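Local coordinates for spindle pole body-associated protein VIK1 (Saccharomyces cerevisiae, PDB 2O0A) that recruits the minus-end-directed motor KAR3 to microtubules and the spindle pole body, and ends in a kinesin-like motor domain without a nucleotide-binding site, at residues N47-Q52 with E56-F61; K113-K118 with I201-F206; L68-S71 with T77-Y80; I156-E161 with I165-K170. All coordinates share one frame; numbering follows the deposited sequence.

Contact 1: residues N47-Q52 with E56-F61; sequences NGVITQ and EHVYKF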
loop_
_atom_site.group_PDB
_atom_site.type_symbol
_atom_site.label_atom_id
_atom_site.label_comp_id
_atom_site.label_asym_id
_atom_site.label_seq_id
_atom_site.Cartn_x
_atom_site.Cartn_y
_atom_site.Cartn_z
ATOM N N ASN A 47 -1.210 15.343 -15.009
ATOM C CA ASN A 47 -0.355 16.085 -14.084
ATOM C C ASN A 47 -0.541 15.680 -12.629
ATOM O O ASN A 47 0.135 16.204 -11.742
ATOM C CB ASN A 47 -0.583 17.598 -14.252
ATOM C CG ASN A 47 -0.282 18.075 -15.658
ATOM O OD1 ASN A 47 -1.171 18.578 -16.361
ATOM N ND2 ASN A 47 0.955 17.886 -16.091
ATOM N N GLY A 48 -1.472 14.748 -12.399
ATOM C CA GLY A 48 -1.676 14.158 -11.080
ATOM C C GLY A 48 -2.331 15.122 -10.115
ATOM O O GLY A 48 -1.875 15.298 -8.995
ATOM N N VAL A 49 -3.406 15.751 -10.562
ATOM C CA VAL A 49 -4.065 16.768 -9.752
ATOM C C VAL A 49 -5.545 16.429 -9.583
ATOM O O VAL A 49 -6.197 16.045 -10.537
ATOM C CB VAL A 49 -3.937 18.174 -10.409
ATOM C CG1 VAL A 49 -4.485 19.225 -9.482
ATOM C CG2 VAL A 49 -2.485 18.479 -10.746
ATOM N N ILE A 50 -6.056 16.563 -8.360
ATOM C CA ILE A 50 -7.496 16.555 -8.107
ATOM C C ILE A 50 -7.837 17.913 -7.496
ATOM O O ILE A 50 -7.258 18.307 -6.478
ATOM C CB ILE A 50 -7.937 15.424 -7.153
ATOM C CG1 ILE A 50 -7.474 14.068 -7.690
ATOM C CG2 ILE A 50 -9.467 15.443 -6.947
ATOM C CD1 ILE A 50 -7.699 12.918 -6.715
ATOM N N THR A 51 -8.756 18.619 -8.142
ATOM C CA THR A 51 -9.162 19.950 -7.705
ATOM C C THR A 51 -10.620 19.954 -7.268
ATOM O O THR A 51 -11.483 19.465 -7.993
ATOM C CB THR A 51 -8.990 20.968 -8.847
ATOM O OG1 THR A 51 -7.614 21.013 -9.245
ATOM C CG2 THR A 51 -9.424 22.362 -8.404
ATOM N N GLN A 52 -10.880 20.502 -6.079
ATOM C CA GLN A 52 -12.251 20.693 -5.600
ATOM C C GLN A 52 -12.856 21.892 -6.328
ATOM O O GLN A 52 -12.342 23.002 -6.236
ATOM C CB GLN A 52 -12.270 20.902 -4.085
ATOM C CG GLN A 52 -12.065 19.632 -3.268
ATOM C CD GLN A 52 -11.899 19.899 -1.779
ATOM O OE1 GLN A 52 -11.508 20.994 -1.369
ATOM N NE2 GLN A 52 -12.191 18.889 -0.963
ATOM N N GLU A 56 -12.046 25.411 -4.884
ATOM C CA GLU A 56 -10.889 25.637 -5.755
ATOM C C GLU A 56 -9.565 25.100 -5.170
ATOM O O GLU A 56 -8.480 25.475 -5.630
ATOM C CB GLU A 56 -10.775 27.124 -6.130
ATOM C CG GLU A 56 -11.865 27.608 -7.085
ATOM C CD GLU A 56 -11.938 29.123 -7.187
ATOM O OE1 GLU A 56 -11.546 29.666 -8.241
ATOM O OE2 GLU A 56 -12.383 29.768 -6.212
ATOM N N HIS A 57 -9.650 24.209 -4.176
ATOM C CA HIS A 57 -8.443 23.651 -3.549
ATOM C C HIS A 57 -7.779 22.598 -4.434
ATOM O O HIS A 57 -8.446 21.685 -4.921
ATOM C CB HIS A 57 -8.743 23.046 -2.177
ATOM C CG HIS A 57 -7.521 22.823 -1.341
ATOM N ND1 HIS A 57 -7.373 23.364 -0.083
ATOM C CD2 HIS A 57 -6.384 22.127 -1.586
ATOM C CE1 HIS A 57 -6.200 23.009 0.411
ATOM N NE2 HIS A 57 -5.581 22.257 -0.481
ATOM N N VAL A 58 -6.466 22.734 -4.608
ATOM C CA VAL A 58 -5.654 21.828 -5.430
ATOM C C VAL A 58 -4.952 20.754 -4.590
ATOM O O VAL A 58 -4.191 21.070 -3.658
ATOM C CB VAL A 58 -4.597 22.622 -6.263
ATOM C CG1 VAL A 58 -3.747 21.698 -7.088
ATOM C CG2 VAL A 58 -5.292 23.645 -7.168
ATOM N N TYR A 59 -5.218 19.489 -4.935
ATOM C CA TYR A 59 -4.569 18.341 -4.302
ATOM C C TYR A 59 -3.742 17.585 -5.333
ATOM O O TYR A 59 -4.280 17.049 -6.288
ATOM C CB TYR A 59 -5.606 17.409 -3.667
ATOM C CG TYR A 59 -6.416 18.066 -2.577
ATOM C CD1 TYR A 59 -5.927 18.140 -1.284
ATOM C CD2 TYR A 59 -7.674 18.622 -2.853
ATOM C CE1 TYR A 59 -6.670 18.741 -0.275
ATOM C CE2 TYR A 59 -8.421 19.228 -1.852
ATOM C CZ TYR A 59 -7.903 19.288 -0.572
ATOM O OH TYR A 59 -8.625 19.876 0.432
ATOM N N LYS A 60 -2.433 17.567 -5.120
ATOM C CA LYS A 60 -1.512 16.890 -6.030
ATOM C C LYS A 60 -1.097 15.522 -5.491
ATOM O O LYS A 60 -1.105 15.284 -4.273
ATOM C CB LYS A 60 -0.275 17.754 -6.287
ATOM C CG LYS A 60 -0.608 19.094 -6.920
ATOM C CD LYS A 60 0.628 19.766 -7.468
ATOM C CE LYS A 60 0.560 21.266 -7.254
ATOM N NZ LYS A 60 1.904 21.896 -7.362
ATOM N N PHE A 61 -0.732 14.644 -6.423
ATOM C CA PHE A 61 -0.298 13.286 -6.116
ATOM C C PHE A 61 0.824 12.953 -7.079
ATOM O O PHE A 61 0.957 13.582 -8.137
ATOM C CB PHE A 61 -1.444 12.311 -6.351
ATOM C CG PHE A 61 -2.590 12.478 -5.387
ATOM C CD1 PHE A 61 -2.657 11.706 -4.239
ATOM C CD2 PHE A 61 -3.592 13.411 -5.636
ATOM C CE1 PHE A 61 -3.697 11.863 -3.342
ATOM C CE2 PHE A 61 -4.647 13.580 -4.740
ATOM C CZ PHE A 61 -4.700 12.798 -3.594
HETATM O O HOH W 1 1.376 15.897 -9.340
HETATM O O HOH W 2 -10.647 18.546 1.454
#
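Q52, on one strand of this antiparallel beta hairpin, lies beside the H57 side chain of the other and crosses to the edge of the Y59 ring. Its CB lies 4.0 Å from H57 O, the acceptor of its own backbone N-H. CG, anti to the carbonyl carbon (chi1 -76°), starts an extended chain that slants past the Y59 ring: CG and then CD approach Y59 CE2, CD to 3.5 Å. CD and OE1 lie at the ring's edge, and the amide plane stands 82° from the ring plane. OE1 lies 3.5 Å from H57 CB and takes a hydrogen bond from S55 of the turn. NE2 gives one to a water 2.9 Å away, which is also hydrogen-bonded to Y59 OH, and a weak one to N277. Y59 OH in turn sits 3.6 Å above the centre of the H57 ring. A leucine here would probably leave S55 OG and the bridging water without their amide partner and Y59 OH less firmly held.

Behind this end the backbones pair regularly, with I50 and Y59 exchanging two hydrogen bonds, I50 N to Y59 O being nearly straight (173°). V49 and V58 meet through their CG1 methyls at 3.5 Å on the other face. At the far end, G48 takes a positive phi in a G1 beta bulge opposite D44. Strand 49-52 is the middle of a three-stranded sheet, between strands 41-44 and 58-60; I50 and F61 lean on strand 27-32, while Q52 and Y59 rest on L280 of helix 276-289.

Contact 2: residues K113-K118 with I201-F206; sequences KFLAEK and IKVQFF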
loop_
_atom_site.group_PDB
_atom_site.type_symbol
_atom_site.label_atom_id
_atom_site.label_comp_id
_atom_site.label_asym_id
_atom_site.label_seq_id
_atom_site.Cartn_x
_atom_site.Cartn_y
_atom_site.Cartn_z
ATOM N N LYS A 113 -1.170 -12.044 -5.931
ATOM C CA LYS A 113 -0.981 -12.650 -7.247
ATOM C C LYS A 113 0.219 -12.030 -7.974
ATOM O O LYS A 113 1.026 -12.742 -8.586
ATOM C CB LYS A 113 -2.253 -12.499 -8.071
ATOM C CG LYS A 113 -3.378 -13.362 -7.564
ATOM C CD LYS A 113 -4.420 -13.585 -8.627
ATOM C CE LYS A 113 -5.517 -12.553 -8.576
ATOM N NZ LYS A 113 -6.625 -12.946 -9.506
ATOM N N PHE A 114 0.332 -10.705 -7.905
ATOM C CA PHE A 114 1.453 -9.977 -8.492
ATOM C C PHE A 114 2.800 -10.450 -7.921
ATOM O O PHE A 114 3.800 -10.586 -8.645
ATOM C CB PHE A 114 1.251 -8.468 -8.265
ATOM C CG PHE A 114 2.487 -7.658 -8.502
ATOM C CD1 PHE A 114 2.930 -7.427 -9.806
ATOM C CD2 PHE A 114 3.214 -7.124 -7.442
ATOM C CE1 PHE A 114 4.075 -6.698 -10.053
ATOM C CE2 PHE A 114 4.370 -6.373 -7.673
ATOM C CZ PHE A 114 4.815 -6.173 -8.997
ATOM N N LEU A 115 2.827 -10.677 -6.611
ATOM C CA LEU A 115 4.057 -11.084 -5.943
ATOM C C LEU A 115 4.368 -12.545 -6.156
ATOM O O LEU A 115 5.513 -12.892 -6.437
ATOM C CB LEU A 115 3.958 -10.844 -4.441
ATOM C CG LEU A 115 3.794 -9.391 -4.027
ATOM C CD1 LEU A 115 3.610 -9.287 -2.515
ATOM C CD2 LEU A 115 4.986 -8.565 -4.522
ATOM N N ALA A 116 3.365 -13.392 -6.020
ATOM C CA ALA A 116 3.656 -14.767 -5.636
ATOM C C ALA A 116 2.949 -15.876 -6.387
ATOM O O ALA A 116 3.064 -17.035 -5.993
ATOM C CB ALA A 116 3.463 -14.921 -4.123
ATOM N N GLU A 117 2.244 -15.565 -7.469
ATOM C CA GLU A 117 1.826 -16.633 -8.391
ATOM C C GLU A 117 3.062 -17.420 -8.848
ATOM O O GLU A 117 4.156 -16.865 -8.938
ATOM C CB GLU A 117 1.090 -16.076 -9.608
ATOM C CG GLU A 117 -0.323 -15.590 -9.305
ATOM C CD GLU A 117 -1.136 -16.584 -8.512
ATOM O OE1 GLU A 117 -1.534 -16.252 -7.376
ATOM O OE2 GLU A 117 -1.389 -17.699 -9.022
ATOM N N LYS A 118 2.863 -18.712 -9.138
ATOM C CA LYS A 118 3.939 -19.634 -9.545
ATOM C C LYS A 118 4.795 -19.108 -10.702
ATOM O O LYS A 118 5.968 -19.472 -10.803
ATOM C CB LYS A 118 3.345 -21.005 -9.913
ATOM C CG LYS A 118 4.317 -22.172 -9.953
ATOM C CD LYS A 118 3.582 -23.510 -10.051
ATOM C CE LYS A 118 3.008 -23.772 -11.444
ATOM N NZ LYS A 118 1.752 -23.014 -11.721
ATOM N N ILE A 201 0.036 -7.081 6.503
ATOM C CA ILE A 201 0.584 -8.238 5.822
ATOM C C ILE A 201 2.083 -8.037 5.724
ATOM O O ILE A 201 2.523 -7.014 5.259
ATOM C CB ILE A 201 -0.079 -8.432 4.438
ATOM C CG1 ILE A 201 -1.423 -9.124 4.645
ATOM C CG2 ILE A 201 0.818 -9.274 3.492
ATOM C CD1 ILE A 201 -2.280 -9.254 3.414
ATOM N N LYS A 202 2.846 -8.997 6.229
ATOM C CA LYS A 202 4.297 -8.934 6.126
ATOM C C LYS A 202 4.747 -10.044 5.195
ATOM O O LYS A 202 4.396 -11.218 5.390
ATOM C CB LYS A 202 4.951 -9.095 7.507
ATOM C CG LYS A 202 6.475 -9.120 7.423
ATOM C CD LYS A 202 7.076 -9.297 8.792
ATOM C CE LYS A 202 8.600 -9.197 8.670
ATOM N NZ LYS A 202 9.296 -9.614 9.938
ATOM N N VAL A 203 5.486 -9.664 4.155
ATOM C CA VAL A 203 6.002 -10.612 3.177
ATOM C C VAL A 203 7.523 -10.563 3.283
ATOM O O VAL A 203 8.118 -9.474 3.310
ATOM C CB VAL A 203 5.542 -10.239 1.740
ATOM C CG1 VAL A 203 6.199 -11.145 0.698
ATOM C CG2 VAL A 203 4.017 -10.304 1.625
ATOM N N GLN A 204 8.165 -11.727 3.366
ATOM C CA GLN A 204 9.629 -11.775 3.338
ATOM C C GLN A 204 10.061 -12.379 2.005
ATOM O O GLN A 204 9.487 -13.371 1.559
ATOM C CB GLN A 204 10.164 -12.644 4.462
ATOM C CG GLN A 204 9.805 -12.171 5.850
ATOM C CD GLN A 204 10.316 -13.145 6.908
ATOM O OE1 GLN A 204 9.882 -14.302 6.986
ATOM N NE2 GLN A 204 11.262 -12.688 7.696
ATOM N N PHE A 205 11.070 -11.777 1.397
ATOM C CA PHE A 205 11.652 -12.282 0.159
ATOM C C PHE A 205 13.057 -12.810 0.470
ATOM O O PHE A 205 13.952 -12.014 0.716
ATOM C CB PHE A 205 11.754 -11.156 -0.883
ATOM C CG PHE A 205 10.412 -10.627 -1.354
ATOM C CD1 PHE A 205 9.771 -11.187 -2.468
ATOM C CD2 PHE A 205 9.809 -9.565 -0.688
ATOM C CE1 PHE A 205 8.508 -10.707 -2.905
ATOM C CE2 PHE A 205 8.566 -9.057 -1.128
ATOM C CZ PHE A 205 7.913 -9.639 -2.227
ATOM N N PHE A 206 13.229 -14.133 0.468
ATOM C CA PHE A 206 14.525 -14.753 0.757
ATOM C C PHE A 206 15.203 -15.103 -0.558
ATOM O O PHE A 206 14.689 -15.939 -1.304
ATOM C CB PHE A 206 14.334 -16.034 1.563
ATOM C CG PHE A 206 13.905 -15.806 2.969
ATOM C CD1 PHE A 206 14.853 -15.578 3.963
ATOM C CD2 PHE A 206 12.558 -15.802 3.307
ATOM C CE1 PHE A 206 14.468 -15.370 5.290
ATOM C CE2 PHE A 206 12.172 -15.587 4.638
ATOM C CZ PHE A 206 13.131 -15.369 5.616
#
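L115, near the C-terminal end of helix 105-116, bridges two residues of strand 197-207 with its two methyls. CD2 meets the F205 ring at its edge, near the ring plane, 3.9 Å from CZ. CD1 lies more loosely against V203, 4.3 Å from CG2. The leucine and phenylalanine side chains cross at about a right angle, and the methyl abuts the far end of the ring. L115 CG is anti to the carbonyl carbon (chi1 -63°), which carries the fork toward the strand although the nearest backbones, at L115 and V203, are 9.3 Å apart from CA to CA.

In the next shell, H84 of helix 72-89 packs on L115 and L88 on F205, while F223 of the neighbouring strand touches both V203 and F205. Backbone hydrogen bonds of V203 to F223 and of F205 to V221 fix the strand, and L115 O is held by T120 OG1 just beyond the helix. K202 and Q204, which alternate with the contact residues, use their polar ends instead on I165 O and T129 OG1. By its place after strand 94-99, helix 105-116 probably corresponds to the one that follows the P-loop in nucleotide-binding kinesins. L115, V203 and F205 are buried and no hydrogen bond joins the two segments, so between them the contact is purely van der Waals and apolar, with no directional bond to set a precise register.

Contact 3: residues L68-S71 with T77-Y80; sequences LKVS and TQEY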
loop_
_atom_site.group_PDB
_atom_site.type_symbol
_atom_site.label_atom_id
_atom_site.label_comp_id
_atom_site.label_asym_id
_atom_site.label_seq_id
_atom_site.Cartn_x
_atom_site.Cartn_y
_atom_site.Cartn_z
ATOM N N LEU A 68 -11.367 2.898 -13.724
ATOM C CA LEU A 68 -12.099 2.394 -14.889
ATOM C C LEU A 68 -11.157 2.038 -16.031
ATOM O O LEU A 68 -11.526 1.278 -16.925
ATOM C CB LEU A 68 -13.171 3.382 -15.363
ATOM C CG LEU A 68 -12.727 4.789 -15.762
ATOM C CD1 LEU A 68 -12.145 4.818 -17.173
ATOM C CD2 LEU A 68 -13.909 5.758 -15.641
ATOM N N LYS A 69 -9.936 2.576 -15.986
ATOM C CA LYS A 69 -8.913 2.276 -16.984
ATOM C C LYS A 69 -7.888 1.249 -16.481
ATOM O O LYS A 69 -7.357 0.465 -17.265
ATOM C CB LYS A 69 -8.205 3.564 -17.425
ATOM C CG LYS A 69 -6.969 3.331 -18.266
ATOM C CD LYS A 69 -6.737 4.395 -19.316
ATOM C CE LYS A 69 -6.404 5.735 -18.733
ATOM N NZ LYS A 69 -5.496 6.458 -19.659
ATOM N N VAL A 70 -7.611 1.277 -15.173
ATOM C CA VAL A 70 -6.553 0.449 -14.584
ATOM C C VAL A 70 -7.153 -0.470 -13.513
ATOM O O VAL A 70 -7.522 -0.019 -12.428
ATOM C CB VAL A 70 -5.412 1.336 -13.995
ATOM C CG1 VAL A 70 -4.317 0.475 -13.391
ATOM C CG2 VAL A 70 -4.837 2.278 -15.054
ATOM N N SER A 71 -7.284 -1.760 -13.844
ATOM C CA SER A 71 -7.759 -2.784 -12.904
ATOM C C SER A 71 -6.716 -2.979 -11.823
ATOM O O SER A 71 -5.576 -2.557 -12.004
ATOM C CB SER A 71 -7.922 -4.116 -13.617
ATOM O OG SER A 71 -6.658 -4.586 -14.070
ATOM N N THR A 77 1.112 -4.310 -11.956
ATOM C CA THR A 77 2.097 -4.500 -13.038
ATOM C C THR A 77 2.582 -3.198 -13.685
ATOM O O THR A 77 3.748 -3.090 -14.083
ATOM C CB THR A 77 1.569 -5.460 -14.130
ATOM O OG1 THR A 77 0.365 -4.941 -14.701
ATOM C CG2 THR A 77 1.254 -6.806 -13.537
ATOM N N GLN A 78 1.690 -2.216 -13.793
ATOM C CA GLN A 78 1.966 -0.970 -14.515
ATOM C C GLN A 78 2.387 0.174 -13.598
ATOM O O GLN A 78 3.311 0.929 -13.906
ATOM C CB GLN A 78 0.718 -0.590 -15.323
ATOM C CG GLN A 78 0.723 0.751 -16.039
ATOM C CD GLN A 78 -0.564 0.931 -16.825
ATOM O OE1 GLN A 78 -0.849 0.168 -17.759
ATOM N NE2 GLN A 78 -1.356 1.918 -16.444
ATOM N N GLU A 79 1.684 0.322 -12.487
ATOM C CA GLU A 79 1.829 1.530 -11.686
ATOM C C GLU A 79 2.737 1.347 -10.486
ATOM O O GLU A 79 3.398 2.297 -10.070
ATOM C CB GLU A 79 0.460 2.023 -11.197
ATOM C CG GLU A 79 -0.536 2.397 -12.331
ATOM C CD GLU A 79 -0.045 3.556 -13.197
ATOM O OE1 GLU A 79 0.805 4.349 -12.733
ATOM O OE2 GLU A 79 -0.542 3.665 -14.344
ATOM N N TYR A 80 2.768 0.125 -9.942
ATOM C CA TYR A 80 3.485 -0.148 -8.693
ATOM C C TYR A 80 4.826 -0.864 -8.901
ATOM O O TYR A 80 5.735 -0.719 -8.073
ATOM C CB TYR A 80 2.560 -1.001 -7.814
ATOM C CG TYR A 80 3.125 -1.406 -6.486
ATOM C CD1 TYR A 80 3.213 -0.498 -5.432
ATOM C CD2 TYR A 80 3.535 -2.724 -6.270
ATOM C CE1 TYR A 80 3.713 -0.885 -4.207
ATOM C CE2 TYR A 80 4.031 -3.109 -5.041
ATOM C CZ TYR A 80 4.112 -2.200 -4.028
ATOM O OH TYR A 80 4.620 -2.613 -2.824
#
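Q78 NE2, which lies against V70, donates an almost straight hydrogen bond (177°) to E79 OE2, 2.9 Å away, linking two successive side chains of helix 72-89. The acceptor lies in the amide plane of Q78, while the donor approaches OE2 on its anti side, 24° out of the carboxylate plane. E79 OE1 forms a salt bridge with R13, and OE2 too has a partner beyond the two segments, so the carboxylate's rotation is probably fixed. Across the contact the partner is apolar: V70 CG2 touches Q78 NE2 at 3.8 Å, and CG1 stands more loosely 4.4 Å from E79 CG. CG2 thus rests on the amide, and CG1 only faces the aliphatic part of the glutamate. Q78 reaches this place as an extended chain, its CG trans to the backbone N (chi1 174°), whereas E79 bends back beside it. With an alanine here, E79 OE2 would probably lose the amide, one of its donors, and the CG2 side of V70 would be uncovered.

The loop carrying V70 leads straight into the helix that it packs on. S71 occupies the N-cap position, and its OG takes a hydrogen bond from K74 N; V70 O is bound by Y31 OH. At 77-80 the helix widens into a pi-type turn. Beyond the contact, V70 and E79 both pack on I65 of strand 63-66. Y80 extends from the same turn to F94 and L96 of strand 94-99 and to F114 of helix 105-116, which places this turn of the helix among these elements of the motor-like fold.

Contact 4: residues I156-E161 with I165-K170; sequences IKLKFE and ISLDSK
I156-E161 and I165-K170 form a two-stranded antiparallel beta hairpin whose faces differ sharply. The packed face carries L158, F160, I165 and L167. L158 CD2 sits 3.8 Å from L167 CG, the two leucines side by side and pointing the same way. Next to them I165 CG1 lies 3.9 Å from F160 CE1, its chain running alongside the ring. Helix 250-261 covers L158, F160 and I165 of this face: V254 touches L158 and I165, and L253 touches F160. At the open end, I156 CG2 approaches S169 CB, and both residues also touch V133 of strand 126-136. CG1 of I156 takes the crowded position between backbone N and carbonyl carbon (chi1 71°), and CG2 is thereby turned beside the N.

Hydrogen bonds between K159 and S166 hold the strands close, with S166 N 2.7 Å from K159 O. Toward the open end the pairing slackens on one side: K157 N is 3.3 Å from D168 O, although the return bond, D168 N to K157 O, is 2.8 Å. Q131 and K202 of the central sheet hold backbone oxygens of the second strand, at L167 and S169 and at I165.

The outer face is polar and largely exposed. K157, K159, S166 and D168 stand there, meeting near their bases through CB atoms while the lysine ends lead away. E161 and S166 share a water, weakly on the glutamate's part. K157 and D168 run side by side yet fall short of a salt bridge; instead one water accepts from K157 NZ and donates to D168 OD2, 2.6 Å away.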
loop_
_atom_site.group_PDB
_atom_site.type_symbol
_atom_site.label_atom_id
_atom_site.label_comp_id
_atom_site.label_asym_id
_atom_site.label_seq_id
_atom_site.Cartn_x
_atom_site.Cartn_y
_atom_site.Cartn_z
ATOM N N ILE A 156 -2.053 -12.397 18.564
ATOM C CA ILE A 156 -0.744 -12.160 17.949
ATOM C C ILE A 156 0.068 -11.166 18.779
ATOM O O ILE A 156 -0.495 -10.385 19.563
ATOM C CB ILE A 156 -0.854 -11.669 16.464
ATOM C CG1 ILE A 156 -1.383 -10.229 16.376
ATOM C CG2 ILE A 156 -1.699 -12.628 15.647
ATOM C CD1 ILE A 156 -0.277 -9.182 16.256
ATOM N N LYS A 157 1.385 -11.203 18.604
ATOM C CA LYS A 157 2.284 -10.277 19.287
ATOM C C LYS A 157 3.222 -9.603 18.288
ATOM O O LYS A 157 3.592 -10.198 17.271
ATOM C CB LYS A 157 3.092 -10.997 20.375
ATOM C CG LYS A 157 2.255 -11.711 21.429
ATOM C CD LYS A 157 3.147 -12.320 22.500
ATOM C CE LYS A 157 2.484 -13.512 23.154
ATOM N NZ LYS A 157 3.398 -14.238 24.077
ATOM N N LEU A 158 3.587 -8.358 18.576
ATOM C CA LEU A 158 4.520 -7.611 17.738
ATOM C C LEU A 158 5.797 -7.298 18.493
ATOM O O LEU A 158 5.760 -6.951 19.677
ATOM C CB LEU A 158 3.896 -6.307 17.235
ATOM C CG LEU A 158 2.598 -6.302 16.424
ATOM C CD1 LEU A 158 2.203 -4.869 16.165
ATOM C CD2 LEU A 158 2.700 -7.083 15.108
ATOM N N LYS A 159 6.919 -7.440 17.796
ATOM C CA LYS A 159 8.238 -7.138 18.337
ATOM C C LYS A 159 8.984 -6.193 17.395
ATOM O O LYS A 159 9.231 -6.511 16.227
ATOM C CB LYS A 159 9.029 -8.435 18.568
ATOM C CG LYS A 159 10.461 -8.249 19.075
ATOM C CD LYS A 159 10.520 -8.005 20.585
ATOM C CE LYS A 159 10.353 -9.294 21.389
ATOM N NZ LYS A 159 11.534 -10.198 21.287
ATOM N N PHE A 160 9.348 -5.023 17.916
ATOM C CA PHE A 160 10.045 -4.027 17.117
ATOM C C PHE A 160 11.543 -4.251 17.146
ATOM O O PHE A 160 12.188 -4.102 18.187
ATOM C CB PHE A 160 9.675 -2.614 17.568
ATOM C CG PHE A 160 8.256 -2.243 17.259
ATOM C CD1 PHE A 160 7.924 -1.695 16.028
ATOM C CD2 PHE A 160 7.245 -2.461 18.192
ATOM C CE1 PHE A 160 6.612 -1.354 15.733
ATOM C CE2 PHE A 160 5.926 -2.127 17.900
ATOM C CZ PHE A 160 5.611 -1.575 16.667
ATOM N N GLU A 161 12.082 -4.638 15.998
ATOM C CA GLU A 161 13.507 -4.883 15.859
ATOM C C GLU A 161 14.176 -3.615 15.352
ATOM O O GLU A 161 13.499 -2.620 15.091
ATOM C CB GLU A 161 13.761 -6.061 14.916
ATOM C CG GLU A 161 13.152 -7.376 15.394
ATOM C CD GLU A 161 13.589 -8.579 14.569
ATOM O OE1 GLU A 161 13.417 -9.716 15.057
ATOM O OE2 GLU A 161 14.106 -8.397 13.445
ATOM N N ILE A 165 9.681 -5.249 11.830
ATOM C CA ILE A 165 8.676 -5.595 12.828
ATOM C C ILE A 165 8.494 -7.105 12.762
ATOM O O ILE A 165 8.201 -7.658 11.691
ATOM C CB ILE A 165 7.307 -4.916 12.587
ATOM C CG1 ILE A 165 7.448 -3.386 12.541
ATOM C CG2 ILE A 165 6.299 -5.336 13.675
ATOM C CD1 ILE A 165 6.225 -2.671 12.024
ATOM N N SER A 166 8.707 -7.768 13.897
ATOM C CA SER A 166 8.467 -9.198 14.023
ATOM C C SER A 166 7.032 -9.450 14.431
ATOM O O SER A 166 6.530 -8.881 15.405
ATOM C CB SER A 166 9.410 -9.813 15.063
ATOM O OG SER A 166 10.740 -9.674 14.616
ATOM N N LEU A 167 6.372 -10.300 13.656
ATOM C CA LEU A 167 5.023 -10.732 13.959
ATOM C C LEU A 167 5.099 -12.135 14.538
ATOM O O LEU A 167 5.679 -13.039 13.932
ATOM C CB LEU A 167 4.154 -10.721 12.690
ATOM C CG LEU A 167 3.526 -9.413 12.183
ATOM C CD1 LEU A 167 4.531 -8.296 11.923
ATOM C CD2 LEU A 167 2.738 -9.706 10.917
ATOM N N ASP A 168 4.552 -12.296 15.737
ATOM C CA ASP A 168 4.347 -13.606 16.307
ATOM C C ASP A 168 2.949 -13.990 15.863
ATOM O O ASP A 168 1.953 -13.623 16.495
ATOM C CB ASP A 168 4.466 -13.531 17.834
ATOM C CG ASP A 168 4.202 -14.848 18.519
ATOM O OD1 ASP A 168 3.905 -15.865 17.852
ATOM O OD2 ASP A 168 4.296 -14.857 19.770
ATOM N N SER A 169 2.899 -14.650 14.704
ATOM C CA SER A 169 1.659 -15.065 14.071
ATOM C C SER A 169 2.022 -16.101 13.029
ATOM O O SER A 169 3.196 -16.252 12.675
ATOM C CB SER A 169 0.953 -13.868 13.417
ATOM O OG SER A 169 1.610 -13.478 12.221
ATOM N N LYS A 170 1.014 -16.823 12.553
ATOM C CA LYS A 170 1.216 -17.883 11.576
ATOM C C LYS A 170 1.917 -17.370 10.324
ATOM O O LYS A 170 1.502 -16.363 9.731
ATOM C CB LYS A 170 -0.128 -18.488 11.195
ATOM C CG LYS A 170 -0.050 -19.588 10.149
ATOM C CD LYS A 170 0.687 -20.815 10.655
ATOM C CE LYS A 170 0.880 -21.827 9.529
ATOM N NZ LYS A 170 -0.411 -22.159 8.851
HETATM O O HOH W 3 3.641 -16.371 21.786
HETATM O O HOH W 4 11.470 -9.210 11.826
#

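Overall arrangement
The four contacts spread across one motor-like domain that lacks a nucleotide site, so none surrounds an active centre. Contact 1, on a small peripheral sheet, is remote: its centre is 33 Å from contact 2 and 38 Å from contact 4, with both on the far side of the chain's centre, and its nearest atoms are about 10 Å from contact 3. The other three are linked in succession. Contacts 3 and 2 touch where F114 packs on Y80 and T77, joining helices 72-89 and 105-116. Contacts 2 and 4 meet through K202, whose NZ lies 2.8 Å from I165 O, a probable hydrogen bond. Contact 4 is nested in sequence within the loop closed by contact 2.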